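Local coordinates for thiol peroxidase (Aquifex aeolicus, PDB 2YZH), which probably reduces hydrogen peroxide and organic hydroperoxides to water and alcohols at the expense of thioredoxin, protecting the cell against oxidative stress, at residues D25-A30 with G143-V148. Numbering follows the deposited sequence.
Sequences DRAPEA and GKVAYV
A single antiparallel beta bridge between Arg26 and Lys144 fastens the loop leading into strand 30-34 to the start of strand 145-150, an outermost strand of the chain's mixed seven-stranded sheet. The two form a non-hydrogen-bonded pair, their CA atoms 4.4 Å apart, bracketed by two nearly straight backbone bonds. Val145 N donates to Asp25 O (2.8 Å, N-H...O angle 172°), and Ala27 N to Gly143 O (2.8 Å, 176°). Both carbonyl oxygens are touched a second time by a CA-H: Lys144 CA lies 3.4 Å from Asp25 O, and Arg26 CA sits near Gly143 O. Gly143 adopts a left-handed backbone that favours glycine, while Lys144 N bonds Asp140 OD1 within the turn after strand 135-139.

On the outer side, the aliphatic parts of Arg26 and Lys144 run side by side in the same direction. Arg26 CG meets Lys144 CE at 3.8 Å, whereas the like-charged ends stay out of contact, Arg26 NE and Lys144 NZ 5.1 Å apart, probably still mildly disfavouring each other. Inward, Val145 has CG1 anti to its backbone N (chi1 178°), which places CG2 beside that N. Val145 CG2 therefore meets Asp25 O, the oxygen this N-H binds, at 3.4 Å, and reaches Ala27 CB at 4.2 Å. Ala27 and Val145 both also touch Ile139 of strand 135-139.

Beyond Val145, Ala146 and Tyr147 oppose Ile138 in a classic beta bulge. Away from Cys63, the bridge ties an N-terminal loop to the beta-hairpin of strands 135-139 and 145-150 in the thioredoxin fold of this peroxiredoxin.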
loop_
_atom_site.group_PDB
_atom_site.type_symbol
_atom_site.label_atom_id
_atom_site.label_comp_id
_atom_site.label_asym_id
_atom_site.label_seq_id
_atom_site.Cartn_x
_atom_site.Cartn_y
_atom_site.Cartn_z
ATOM N N ASP D 25 20.180 -13.289 9.048
ATOM C CA ASP D 25 19.803 -12.264 8.072
ATOM C C ASP D 25 19.870 -10.877 8.701
ATOM O O ASP D 25 19.714 -10.730 9.915
ATOM C CB ASP D 25 18.366 -12.468 7.571
ATOM C CG ASP D 25 18.211 -13.670 6.661
ATOM O OD1 ASP D 25 19.226 -14.173 6.138
ATOM O OD2 ASP D 25 17.053 -14.098 6.457
ATOM N N ARG D 26 20.099 -9.857 7.883
ATOM C CA ARG D 26 20.118 -8.494 8.400
ATOM C C ARG D 26 18.670 -8.192 8.771
ATOM O O ARG D 26 17.753 -8.572 8.042
ATOM C CB ARG D 26 20.595 -7.505 7.330
ATOM C CG ARG D 26 22.072 -7.622 6.988
ATOM C CD ARG D 26 22.556 -6.439 6.157
ATOM N NE ARG D 26 23.999 -6.498 5.932
ATOM C CZ ARG D 26 24.699 -5.557 5.302
ATOM N NH1 ARG D 26 24.088 -4.477 4.829
ATOM N NH2 ARG D 26 26.010 -5.696 5.143
ATOM N N ALA D 27 18.456 -7.536 9.908
ATOM C CA ALA D 27 17.102 -7.202 10.341
ATOM C C ALA D 27 16.636 -5.951 9.609
ATOM O O ALA D 27 17.236 -4.886 9.752
ATOM C CB ALA D 27 17.076 -6.959 11.848
ATOM N N PRO D 28 15.556 -6.058 8.815
ATOM C CA PRO D 28 15.047 -4.896 8.077
ATOM C C PRO D 28 14.599 -3.787 9.019
ATOM O O PRO D 28 14.180 -4.058 10.145
ATOM C CB PRO D 28 13.866 -5.474 7.287
ATOM C CG PRO D 28 14.249 -6.923 7.101
ATOM C CD PRO D 28 14.793 -7.270 8.477
ATOM N N GLU D 29 14.705 -2.538 8.574
ATOM C CA GLU D 29 14.246 -1.432 9.401
ATOM C C GLU D 29 12.763 -1.233 9.144
ATOM O O GLU D 29 12.287 -1.373 8.015
ATOM C CB GLU D 29 15.003 -0.138 9.084
ATOM C CG GLU D 29 16.461 -0.185 9.503
ATOM C CD GLU D 29 17.138 1.169 9.467
ATOM O OE1 GLU D 29 16.622 2.087 8.799
ATOM O OE2 GLU D 29 18.203 1.305 10.104
ATOM N N ALA D 30 12.031 -0.926 10.205
ATOM C CA ALA D 30 10.604 -0.691 10.102
ATOM C C ALA D 30 10.315 0.647 10.763
ATOM O O ALA D 30 10.677 0.868 11.918
ATOM C CB ALA D 30 9.832 -1.803 10.802
ATOM N N GLY D 143 22.831 -5.861 14.178
ATOM C CA GLY D 143 21.717 -5.675 13.266
ATOM C C GLY D 143 21.306 -6.957 12.564
ATOM O O GLY D 143 20.644 -6.917 11.524
ATOM N N LYS D 144 21.698 -8.097 13.129
ATOM C CA LYS D 144 21.355 -9.393 12.551
ATOM C C LYS D 144 20.287 -10.084 13.376
ATOM O O LYS D 144 20.252 -9.953 14.602
ATOM C CB LYS D 144 22.581 -10.311 12.484
ATOM C CG LYS D 144 23.770 -9.737 11.735
ATOM C CD LYS D 144 23.434 -9.449 10.287
ATOM C CE LYS D 144 24.575 -8.715 9.598
ATOM N NZ LYS D 144 25.826 -9.522 9.578
ATOM N N VAL D 145 19.406 -10.815 12.698
ATOM C CA VAL D 145 18.362 -11.560 13.379
ATOM C C VAL D 145 19.086 -12.674 14.134
ATOM O O VAL D 145 19.728 -13.525 13.527
ATOM C CB VAL D 145 17.371 -12.185 12.375
ATOM C CG1 VAL D 145 16.319 -12.986 13.121
ATOM C CG2 VAL D 145 16.725 -11.089 11.535
ATOM N N ALA D 146 18.980 -12.665 15.454
ATOM C CA ALA D 146 19.656 -13.660 16.273
ATOM C C ALA D 146 18.714 -14.742 16.769
ATOM O O ALA D 146 19.158 -15.782 17.256
ATOM C CB ALA D 146 20.329 -12.975 17.457
ATOM N N TYR D 147 17.413 -14.501 16.634
ATOM C CA TYR D 147 16.406 -15.444 17.101
ATOM C C TYR D 147 15.057 -15.163 16.453
ATOM O O TYR D 147 14.727 -14.012 16.165
ATOM C CB TYR D 147 16.271 -15.316 18.622
ATOM C CG TYR D 147 15.091 -16.043 19.227
ATOM C CD1 TYR D 147 15.207 -17.363 19.667
ATOM C CD2 TYR D 147 13.860 -15.404 19.378
ATOM C CE1 TYR D 147 14.125 -18.025 20.248
ATOM C CE2 TYR D 147 12.776 -16.056 19.950
ATOM C CZ TYR D 147 12.916 -17.367 20.385
ATOM O OH TYR D 147 11.843 -18.003 20.963
ATOM N N VAL D 148 14.277 -16.217 16.229
ATOM C CA VAL D 148 12.948 -16.071 15.647
ATOM C C VAL D 148 11.980 -17.093 16.226
ATOM O O VAL D 148 12.353 -18.239 16.499
ATOM C CB VAL D 148 12.946 -16.266 14.104
ATOM C CG1 VAL D 148 13.866 -15.257 13.437
ATOM C CG2 VAL D 148 13.365 -17.684 13.758
#